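Local coordinates for SusD homolog (Bacteroides thetaiotaomicron VPI-5482, PDB 3FDH), which probably binds glycans at the cell surface, as a SusD-like lipoprotein of the starch-binding, outer-membrane-associating family, at residues Ile29-Ser38 and Phe240-Phe251; Val53-Val64 and Ala305-Thr314. All coordinates share one frame; numbering follows the deposited sequence. Where two conformers were deposited one is given.

Followed from the N terminus, the chain first runs through helix 21-37, which carries most of Ile29-Ser38, then through helix 40-48, and then through strand 52-54 and helix 57-63, which carry most of Val53-Val64. Interaction 1 closes when Phe240-Phe251 comes back onto the first helix, 202 residues later. Interaction 2 closes further on, when the loop Ala305-Thr314 returns to Val53-Val64 after 241 residues. The two closures therefore cross rather than nest. Their centres lie about 25 Å apart, and their nearest atoms are about 8 Å apart without touching. Interaction 1 joins helix 21-37 to the start of helix 250-258. Interaction 2 joins the strand and short helix to the loop before strand 319-320.

Interaction 1 of 2, residues Ile29-Ser38 and Phe240-Phe251; sequences ITSTAFSNAS and FDIYDSNNINPF
Phe240 lies against the side of helix 21-37, meeting Ala33, Ile29 and Thr30. Its side chain can be followed outward along the helix. CB touches the methyl of Ala33. CG sits 3.6 Å from Ala33 CB, and CD2 stays beside the same methyl. CD1 reaches CG2 of Ile29 at 3.9 Å. CE1 and CZ, at the far end, lie by CA and OG1 of Thr30. The extended first torsion, with CG opposite the backbone N (chi1 -179°), carries the ring back along the helix from Ala33 to Thr30. Thr30 OG1 lies near the ring but is hydrogen-bonded to Ala26 O in its own helix. With an alanine here, the methyl of Ala33 and the branch of Ile29 would probably lose their apolar cover, and a gap would open beside the helix.

One turn further on, Phe34 meets Tyr243 and the end of the returning segment. Pro250 CB makes a CH-pi contact over one face of its ring, 3.9 Å from the centroid and displaced toward the rim. Ile248 O comes in at the ring edge, in plane, 3.0 Å from CE1. Tyr243 OH also lies near that plane, 3.9 Å from CD1, and is hydrogen-bonded to Thr330 OG1. Pro250 CB touches Phe34 O as well, at 3.4 Å, and its CG packs against Ser38 OG. Pro250 opens helix 250-258, with Asn249 at the N-cap. Asn249 OD1 accepts from Tyr252 N and, weakly, from Phe251 N; its ND2 is hydrogen-bonded to Ala328 O.

This is a loop and helix start packed on a helix side in the largely helical SusD-like fold. The chemistry is that of a buried, largely apolar seam, joined by shape and ring contacts.

Interaction 2 of 2, residues Val53-Val64 and Ala305-Thr314; sequences VGVDNQLYYAEV and APNGSPDQST
Gln312 and Tyr60 make the flat stack of this contact. The side chain of Gln312 is extended (chi2 179°, chi3 -178°), so that it runs across one face of the ring. Its CB stands over the ring centre in a CH-pi contact, 3.9 Å from the centroid, and its amide lies nearly parallel to the ring, with 6° between the planes. Pro310 O approaches the edge of the same ring, 3.3 Å from Tyr60 CE1. A water donates to that oxygen and is also hydrogen-bonded to Tyr60 OH.

Hydrogen bonds pin the loop at two places. Ser313 N donates to Val55 O at 2.8 Å. The amide of Gln312 is used twice: OE1 accepts from Asn57 N at 3.0 Å, and NE2 gives a weak bond to Tyr61 OH. At the type II turn from Pro306 to Ser309, Glu63 OE2 accepts from Gly308 N at 2.7 Å through its anti lone pair. Glu63 OE1 meanwhile takes Gly54 N from above the carboxylate plane, so one carboxylate grips both segments. A second water links OE2 to Asn307 ND2, while Asn307 OD1 accepts from Ser266 N. Gly308 CA makes a CA-H...O contact with Glu63 O.

Among the apolar contacts, Val53 CB meets Ala305 CB at 3.6 Å, and Val53 CG1 meets CG of the Pro310 ring. Val55 CG1 also touches Ala305 CB. Gly54 O is buried here without a polar partner.

The arrangement is that of an irregular loop clamped on a short strand and helix. It covers strand 52-54, which pairs antiparallel with strand 261-263, and one side of helix 57-63. Leu59 and Ala62 of that helix pack on helix 40-48 instead.

Interaction 1 of 2, residues Ile29-Ser38 and Phe240-Phe251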
loop_
_atom_site.group_PDB
_atom_site.type_symbol
_atom_site.label_atom_id
_atom_site.label_comp_id
_atom_site.label_asym_id
_atom_site.label_seq_id
_atom_site.Cartn_x
_atom_site.Cartn_y
_atom_site.Cartn_z
ATOM N N ILE A 29 12.456 -4.951 9.002
ATOM C CA ILE A 29 12.135 -4.933 7.576
ATOM C C ILE A 29 11.068 -5.989 7.281
ATOM O O ILE A 29 10.071 -5.754 6.552
ATOM C CB ILE A 29 13.378 -5.170 6.731
ATOM C CG1 ILE A 29 14.364 -4.006 6.915
ATOM C CG2 ILE A 29 13.043 -5.345 5.250
ATOM C CD1 ILE A 29 15.726 -4.273 6.254
ATOM N N THR A 30 11.265 -7.146 7.878
ATOM C CA THR A 30 10.356 -8.275 7.672
ATOM C C THR A 30 8.956 -7.923 8.154
ATOM O O THR A 30 7.939 -8.102 7.463
ATOM C CB THR A 30 10.832 -9.502 8.428
ATOM O OG1 THR A 30 12.105 -9.929 7.908
ATOM C CG2 THR A 30 9.829 -10.631 8.276
ATOM N N SER A 31 8.921 -7.410 9.361
ATOM C CA SER A 31 7.640 -7.043 9.974
ATOM C C SER A 31 6.949 -5.882 9.271
ATOM O O SER A 31 5.707 -5.888 9.127
ATOM C CB SER A 31 7.786 -6.782 11.479
ATOM O OG SER A 31 8.504 -5.601 11.748
ATOM N N THR A 32 7.736 -4.919 8.809
ATOM C CA THR A 32 7.186 -3.751 8.107
ATOM C C THR A 32 6.523 -4.168 6.795
ATOM O O THR A 32 5.441 -3.684 6.444
ATOM C CB THR A 32 8.215 -2.615 7.934
ATOM O OG1 THR A 32 8.646 -2.196 9.239
ATOM C CG2 THR A 32 7.579 -1.435 7.226
ATOM N N ALA A 33 7.155 -5.089 6.094
ATOM C CA ALA A 33 6.620 -5.556 4.806
ATOM C C ALA A 33 5.457 -6.500 5.020
ATOM O O ALA A 33 4.313 -6.240 4.649
ATOM C CB ALA A 33 7.715 -6.227 3.997
ATOM N N PHE A 34 5.769 -7.596 5.678
ATOM C CA PHE A 34 4.806 -8.689 5.846
ATOM C C PHE A 34 3.548 -8.382 6.677
ATOM O O PHE A 34 2.430 -8.730 6.272
ATOM C CB PHE A 34 5.487 -9.930 6.421
ATOM C CG PHE A 34 4.609 -11.135 6.395
ATOM C CD1 PHE A 34 4.559 -11.941 5.268
ATOM C CD2 PHE A 34 3.815 -11.449 7.473
ATOM C CE1 PHE A 34 3.714 -13.063 5.220
ATOM C CE2 PHE A 34 2.971 -12.570 7.437
ATOM C CZ PHE A 34 2.932 -13.373 6.298
ATOM N N SER A 35 3.743 -7.765 7.831
ATOM C CA SER A 35 2.651 -7.536 8.773
ATOM C C SER A 35 2.035 -6.147 8.804
ATOM O O SER A 35 0.850 -5.980 9.076
ATOM C CB SER A 35 3.140 -7.842 10.187
ATOM O OG SER A 35 3.553 -9.196 10.318
ATOM N N ASN A 36 2.868 -5.152 8.572
ATOM C CA ASN A 36 2.476 -3.769 8.695
ATOM C C ASN A 36 1.897 -3.142 7.458
ATOM O O ASN A 36 0.762 -2.684 7.485
ATOM C CB ASN A 36 3.647 -2.948 9.213
ATOM C CG ASN A 36 4.135 -3.455 10.558
ATOM O OD1 ASN A 36 3.529 -4.381 11.137
ATOM N ND2 ASN A 36 5.215 -2.883 11.055
ATOM N N ALA A 37 2.715 -3.047 6.422
ATOM C CA ALA A 37 2.274 -2.514 5.104
ATOM C C ALA A 37 1.320 -3.460 4.341
ATOM O O ALA A 37 0.314 -3.021 3.769
ATOM C CB ALA A 37 3.491 -2.218 4.196
ATOM N N SER A 38 1.585 -4.752 4.370
ATOM C CA SER A 38 0.825 -5.622 3.483
ATOM C C SER A 38 0.062 -6.734 4.177
ATOM O O SER A 38 -0.325 -7.699 3.542
ATOM C CB SER A 38 1.747 -6.171 2.419
ATOM O OG SER A 38 1.027 -6.938 1.459
ATOM N N PHE A 240 10.439 -6.259 -0.897
ATOM C CA PHE A 240 10.788 -7.311 0.049
ATOM C C PHE A 240 10.490 -8.534 -0.771
ATOM O O PHE A 240 9.317 -8.910 -0.936
ATOM C CB PHE A 240 9.895 -7.225 1.272
ATOM C CG PHE A 240 10.189 -8.243 2.315
ATOM C CD1 PHE A 240 11.307 -8.127 3.112
ATOM C CD2 PHE A 240 9.312 -9.292 2.548
ATOM C CE1 PHE A 240 11.588 -9.050 4.093
ATOM C CE2 PHE A 240 9.584 -10.232 3.542
ATOM C CZ PHE A 240 10.747 -10.114 4.307
ATOM N N ASP A 241 11.562 -9.142 -1.283
ATOM C CA ASP A 241 11.445 -10.188 -2.260
ATOM C C ASP A 241 12.160 -11.450 -1.809
ATOM O O ASP A 241 13.008 -11.955 -2.513
ATOM C CB ASP A 241 12.062 -9.635 -3.545
ATOM C CG ASP A 241 11.662 -10.406 -4.804
ATOM O OD1 ASP A 241 10.780 -11.294 -4.781
ATOM O OD2 ASP A 241 12.239 -10.083 -5.859
ATOM N N ILE A 242 11.821 -11.932 -0.624
ATOM C CA ILE A 242 12.493 -13.109 -0.080
ATOM C C ILE A 242 11.521 -14.269 0.097
ATOM O O ILE A 242 11.826 -15.267 0.743
ATOM C CB ILE A 242 13.248 -12.796 1.268
ATOM C CG1 ILE A 242 12.265 -12.594 2.432
ATOM C CG2 ILE A 242 14.157 -11.576 1.094
ATOM C CD1 ILE A 242 12.929 -12.383 3.814
ATOM N N TYR A 243 10.358 -14.143 -0.514
ATOM C CA TYR A 243 9.354 -15.215 -0.387
ATOM C C TYR A 243 9.755 -16.483 -1.130
ATOM O O TYR A 243 10.442 -16.445 -2.165
ATOM C CB TYR A 243 7.958 -14.750 -0.828
ATOM C CG TYR A 243 7.486 -13.566 -0.044
ATOM C CD1 TYR A 243 7.505 -13.585 1.345
ATOM C CD2 TYR A 243 7.009 -12.433 -0.682
ATOM C CE1 TYR A 243 7.070 -12.487 2.085
ATOM C CE2 TYR A 243 6.563 -11.334 0.033
ATOM C CZ TYR A 243 6.606 -11.362 1.419
ATOM O OH TYR A 243 6.157 -10.285 2.146
ATOM N N ASP A 244 9.331 -17.602 -0.551
ATOM C CA ASP A 244 9.514 -18.934 -1.150
ATOM C C ASP A 244 8.383 -19.909 -0.822
ATOM O O ASP A 244 7.375 -19.556 -0.194
ATOM C CB ASP A 244 10.869 -19.568 -0.788
ATOM C CG ASP A 244 11.120 -19.664 0.726
ATOM O OD1 ASP A 244 10.207 -20.018 1.504
ATOM O OD2 ASP A 244 12.271 -19.402 1.140
ATOM N N SER A 245 8.626 -21.147 -1.254
ATOM C CA SER A 245 7.693 -22.268 -1.105
ATOM C C SER A 245 7.234 -22.325 0.315
ATOM O O SER A 245 6.116 -22.720 0.605
ATOM C CB SER A 245 8.372 -23.625 -1.378
ATOM O OG SER A 245 9.157 -23.642 -2.566
ATOM N N ASN A 246 8.116 -21.897 1.200
ATOM C CA ASN A 246 7.883 -22.040 2.630
ATOM C C ASN A 246 7.767 -20.734 3.389
ATOM O O ASN A 246 7.444 -20.703 4.570
ATOM C CB ASN A 246 8.986 -22.922 3.229
ATOM C CG ASN A 246 9.000 -24.335 2.613
ATOM O OD1 ASN A 246 10.015 -24.776 2.052
ATOM N ND2 ASN A 246 7.849 -25.018 2.660
ATOM N N ASN A 247 8.006 -19.643 2.691
ATOM C CA ASN A 247 7.897 -18.328 3.308
ATOM C C ASN A 247 7.048 -17.466 2.385
ATOM O O ASN A 247 7.550 -16.923 1.420
ATOM C CB ASN A 247 9.273 -17.728 3.441
ATOM C CG ASN A 247 9.282 -16.558 4.355
ATOM O OD1 ASN A 247 8.417 -16.461 5.225
ATOM N ND2 ASN A 247 10.265 -15.660 4.189
ATOM N N ILE A 248 5.771 -17.350 2.712
ATOM C CA ILE A 248 4.813 -16.788 1.756
ATOM C C ILE A 248 4.453 -15.316 1.812
ATOM O O ILE A 248 4.598 -14.632 2.807
ATOM C CB ILE A 248 3.526 -17.632 1.777
ATOM C CG1 ILE A 248 2.691 -17.339 3.019
ATOM C CG2 ILE A 248 3.877 -19.126 1.652
ATOM C CD1 ILE A 248 1.527 -18.352 3.246
ATOM N N ASN A 249 3.994 -14.868 0.653
ATOM C CA ASN A 249 3.493 -13.508 0.423
ATOM C C ASN A 249 2.250 -13.332 1.298
ATOM O O ASN A 249 1.419 -14.240 1.382
ATOM C CB ASN A 249 3.201 -13.324 -1.084
ATOM C CG ASN A 249 2.366 -12.104 -1.390
ATOM O OD1 ASN A 249 1.222 -12.017 -0.982
ATOM N ND2 ASN A 249 2.930 -11.173 -2.176
ATOM N N PRO A 250 2.093 -12.155 1.925
ATOM C CA PRO A 250 1.035 -11.948 2.911
ATOM C C PRO A 250 -0.395 -11.825 2.403
ATOM O O PRO A 250 -1.339 -12.161 3.129
ATOM C CB PRO A 250 1.487 -10.682 3.626
ATOM C CG PRO A 250 2.265 -9.930 2.590
ATOM C CD PRO A 250 3.031 -11.020 1.884
ATOM N N PHE A 251 -0.522 -11.320 1.186
ATOM C CA PHE A 251 -1.786 -11.206 0.471
ATOM C C PHE A 251 -2.221 -12.652 0.117
ATOM O O PHE A 251 -3.344 -13.096 0.394
ATOM C CB PHE A 251 -1.613 -10.326 -0.778
ATOM C CG PHE A 251 -2.891 -10.099 -1.542
ATOM C CD1 PHE A 251 -3.782 -9.129 -1.147
ATOM C CD2 PHE A 251 -3.206 -10.864 -2.642
ATOM C CE1 PHE A 251 -4.968 -8.921 -1.823
ATOM C CE2 PHE A 251 -4.386 -10.674 -3.304
ATOM C CZ PHE A 251 -5.272 -9.691 -2.915
#

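Interaction 2 of 2, residues Val53-Val64 and Ala305-Thr314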
loop_
_atom_site.group_PDB
_atom_site.type_symbol
_atom_site.label_atom_id
_atom_site.label_comp_id
_atom_site.label_asym_id
_atom_site.label_seq_id
_atom_site.Cartn_x
_atom_site.Cartn_y
_atom_site.Cartn_z
ATOM N N VAL A 53 -13.377 -8.011 -2.945
ATOM C CA VAL A 53 -14.608 -8.081 -2.155
ATOM C C VAL A 53 -14.427 -9.043 -1.007
ATOM O O VAL A 53 -13.958 -10.166 -1.161
ATOM C CB VAL A 53 -15.834 -8.493 -3.019
ATOM C CG1 VAL A 53 -17.114 -8.477 -2.196
ATOM C CG2 VAL A 53 -15.982 -7.550 -4.218
ATOM N N GLY A 54 -14.730 -8.578 0.199
ATOM C CA GLY A 54 -14.690 -9.464 1.357
ATOM C C GLY A 54 -15.930 -10.339 1.303
ATOM O O GLY A 54 -17.052 -9.834 1.313
ATOM N N VAL A 55 -15.717 -11.650 1.283
ATOM C CA VAL A 55 -16.815 -12.624 1.053
ATOM C C VAL A 55 -17.059 -13.599 2.223
ATOM O O VAL A 55 -18.058 -14.305 2.271
ATOM C CB VAL A 55 -16.607 -13.413 -0.306
ATOM C CG1 VAL A 55 -16.730 -12.457 -1.554
ATOM C CG2 VAL A 55 -15.272 -14.218 -0.310
ATOM N N ASP A 56 -16.136 -13.624 3.167
ATOM C CA ASP A 56 -16.285 -14.493 4.327
ATOM C C ASP A 56 -15.749 -13.905 5.634
ATOM O O ASP A 56 -14.780 -13.152 5.659
ATOM C CB ASP A 56 -15.601 -15.842 4.066
ATOM C CG ASP A 56 -15.977 -16.881 5.110
ATOM O OD1 ASP A 56 -17.165 -17.217 5.222
ATOM O OD2 ASP A 56 -15.081 -17.356 5.822
ATOM N N ASN A 57 -16.449 -14.263 6.703
ATOM C CA ASN A 57 -16.057 -13.967 8.058
ATOM C C ASN A 57 -15.791 -12.485 8.282
ATOM O O ASN A 57 -16.549 -11.632 7.832
ATOM C CB ASN A 57 -14.817 -14.808 8.392
ATOM C CG ASN A 57 -14.662 -15.115 9.897
ATOM O OD1 ASN A 57 -15.047 -14.333 10.764
ATOM N ND2 ASN A 57 -14.072 -16.257 10.196
ATOM N N GLN A 58 -14.713 -12.174 8.982
ATOM C CA GLN A 58 -14.442 -10.768 9.290
ATOM C C GLN A 58 -14.465 -9.822 8.098
ATOM O O GLN A 58 -15.060 -8.742 8.173
ATOM C CB GLN A 58 -13.140 -10.583 10.069
ATOM C CG GLN A 58 -13.302 -11.031 11.501
ATOM C CD GLN A 58 -12.041 -10.821 12.352
ATOM O OE1 GLN A 58 -11.366 -11.809 12.697
ATOM N NE2 GLN A 58 -11.696 -9.536 12.674
ATOM N N LEU A 59 -13.821 -10.215 7.024
ATOM C CA LEU A 59 -13.745 -9.362 5.825
ATOM C C LEU A 59 -15.141 -9.207 5.184
ATOM O O LEU A 59 -15.414 -8.212 4.509
ATOM C CB LEU A 59 -12.694 -9.873 4.831
ATOM C CG LEU A 59 -12.144 -8.838 3.850
ATOM C CD1 LEU A 59 -11.472 -7.675 4.595
ATOM C CD2 LEU A 59 -11.175 -9.508 2.897
ATOM N N TYR A 60 -16.007 -10.176 5.432
ATOM C CA TYR A 60 -17.390 -10.107 4.913
ATOM C C TYR A 60 -18.097 -8.970 5.631
ATOM O O TYR A 60 -18.756 -8.120 4.995
ATOM C CB TYR A 60 -18.171 -11.413 5.095
ATOM C CG TYR A 60 -19.660 -11.204 4.911
ATOM C CD1 TYR A 60 -20.220 -11.140 3.648
ATOM C CD2 TYR A 60 -20.484 -11.003 5.996
ATOM C CE1 TYR A 60 -21.581 -10.911 3.469
ATOM C CE2 TYR A 60 -21.846 -10.777 5.833
ATOM C CZ TYR A 60 -22.373 -10.699 4.563
ATOM O OH TYR A 60 -23.701 -10.462 4.390
ATOM N N TYR A 61 -17.882 -8.928 6.938
ATOM C CA TYR A 61 -18.521 -7.905 7.823
ATOM C C TYR A 61 -17.957 -6.502 7.569
ATOM O O TYR A 61 -18.631 -5.470 7.726
ATOM C CB TYR A 61 -18.530 -8.325 9.302
ATOM C CG TYR A 61 -19.469 -9.527 9.460
ATOM C CD1 TYR A 61 -20.839 -9.375 9.291
ATOM C CD2 TYR A 61 -18.977 -10.795 9.670
ATOM C CE1 TYR A 61 -21.713 -10.468 9.361
ATOM C CE2 TYR A 61 -19.827 -11.898 9.737
ATOM C CZ TYR A 61 -21.192 -11.732 9.571
ATOM O OH TYR A 61 -22.018 -12.837 9.653
ATOM N N ALA A 62 -16.727 -6.484 7.110
ATOM C CA ALA A 62 -16.077 -5.224 6.698
ATOM C C ALA A 62 -16.726 -4.780 5.383
ATOM O O ALA A 62 -17.077 -3.623 5.180
ATOM C CB ALA A 62 -14.543 -5.389 6.531
ATOM N N GLU A 63 -16.906 -5.734 4.481
ATOM C CA GLU A 63 -17.491 -5.445 3.191
ATOM C C GLU A 63 -18.899 -4.836 3.266
ATOM O O GLU A 63 -19.246 -3.914 2.523
ATOM C CB GLU A 63 -17.520 -6.742 2.363
ATOM C CG GLU A 63 -17.957 -6.544 0.878
ATOM C CD GLU A 63 -16.970 -5.718 0.049
ATOM O OE1 GLU A 63 -15.729 -5.911 0.192
ATOM O OE2 GLU A 63 -17.452 -4.929 -0.801
ATOM N N VAL A 64 -19.711 -5.364 4.171
ATOM C CA VAL A 64 -21.109 -4.949 4.291
ATOM C C VAL A 64 -21.232 -3.875 5.330
ATOM O O VAL A 64 -22.285 -3.402 5.663
ATOM C CB VAL A 64 -22.069 -6.126 4.546
ATOM C CG1 VAL A 64 -22.059 -7.077 3.328
ATOM C CG2 VAL A 64 -21.794 -6.840 5.930
ATOM N N ALA A 305 -18.023 -11.007 -7.347
ATOM C CA ALA A 305 -18.733 -10.618 -6.139
ATOM C C ALA A 305 -19.234 -9.165 -6.237
ATOM O O ALA A 305 -18.483 -8.261 -6.676
ATOM C CB ALA A 305 -17.838 -10.823 -4.901
ATOM N N PRO A 306 -20.497 -8.935 -5.851
ATOM C CA PRO A 306 -21.020 -7.586 -5.877
ATOM C C PRO A 306 -20.486 -6.792 -4.705
ATOM O O PRO A 306 -20.609 -7.178 -3.530
ATOM C CB PRO A 306 -22.523 -7.777 -5.726
ATOM C CG PRO A 306 -22.651 -9.031 -4.964
ATOM C CD PRO A 306 -21.521 -9.898 -5.398
ATOM N N ASN A 307 -19.893 -5.654 -5.033
ATOM C CA ASN A 307 -19.294 -4.813 -3.992
ATOM C C ASN A 307 -20.320 -4.384 -2.989
ATOM O O ASN A 307 -21.377 -3.878 -3.336
ATOM C CB ASN A 307 -18.631 -3.578 -4.594
ATOM C CG ASN A 307 -17.675 -3.934 -5.690
ATOM O OD1 ASN A 307 -18.086 -4.042 -6.855
ATOM N ND2 ASN A 307 -16.409 -4.256 -5.317
ATOM N N GLY A 308 -20.004 -4.630 -1.727
ATOM C CA GLY A 308 -20.900 -4.254 -0.643
ATOM C C GLY A 308 -22.105 -5.133 -0.365
ATOM O O GLY A 308 -22.846 -4.863 0.583
ATOM N N SER A 309 -22.320 -6.178 -1.157
ATOM C CA SER A 309 -23.495 -7.032 -0.981
ATOM C C SER A 309 -23.332 -8.514 -1.392
ATOM O O SER A 309 -24.287 -9.134 -1.849
ATOM C CB SER A 309 -24.695 -6.414 -1.746
ATOM O OG SER A 309 -24.530 -6.543 -3.155
ATOM N N PRO A 310 -22.128 -9.108 -1.215
ATOM C CA PRO A 310 -22.107 -10.530 -1.538
ATOM C C PRO A 310 -22.824 -11.415 -0.541
ATOM O O PRO A 310 -23.101 -11.042 0.594
ATOM C CB PRO A 310 -20.627 -10.886 -1.406
ATOM C CG PRO A 310 -20.188 -10.024 -0.276
ATOM C CD PRO A 310 -20.927 -8.699 -0.493
ATOM N N ASP A 311 -23.120 -12.603 -0.997
ATOM C CA ASP A 311 -23.549 -13.679 -0.110
ATOM C C ASP A 311 -22.255 -14.147 0.563
ATOM O O ASP A 311 -21.184 -14.128 -0.052
ATOM C CB ASP A 311 -24.154 -14.836 -0.897
ATOM C CG ASP A 311 -25.495 -14.492 -1.507
ATOM O OD1 ASP A 311 -26.204 -13.612 -0.953
ATOM O OD2 ASP A 311 -25.845 -15.154 -2.508
ATOM N N GLN A 312 -22.344 -14.540 1.824
ATOM C CA GLN A 312 -21.162 -14.951 2.560
ATOM C C GLN A 312 -20.795 -16.394 2.189
ATOM O O GLN A 312 -21.583 -17.336 2.363
ATOM C CB GLN A 312 -21.412 -14.766 4.045
ATOM C CG GLN A 312 -20.148 -14.875 4.836
ATOM C CD GLN A 312 -20.375 -14.667 6.304
ATOM O OE1 GLN A 312 -19.419 -14.699 7.090
ATOM N NE2 GLN A 312 -21.638 -14.466 6.698
ATOM N N SER A 313 -19.610 -16.566 1.627
ATOM C CA SER A 313 -19.192 -17.855 1.119
ATOM C C SER A 313 -17.739 -17.809 0.659
ATOM O O SER A 313 -17.285 -16.804 0.102
ATOM C CB SER A 313 -20.075 -18.205 -0.082
ATOM O OG SER A 313 -19.658 -19.394 -0.751
ATOM N N THR A 314 -17.030 -18.910 0.864
ATOM C CA THR A 314 -15.632 -18.976 0.479
ATOM C C THR A 314 -15.489 -19.755 -0.813
ATOM O O THR A 314 -14.388 -19.948 -1.318
ATOM C CB THR A 314 -14.738 -19.632 1.553
ATOM O OG1 THR A 314 -15.221 -20.952 1.834
ATOM C CG2 THR A 314 -14.712 -18.785 2.846
HETATM O O HOH W 1 -24.638 -9.219 1.666
HETATM O O HOH W 2 -15.343 -4.456 -2.742
#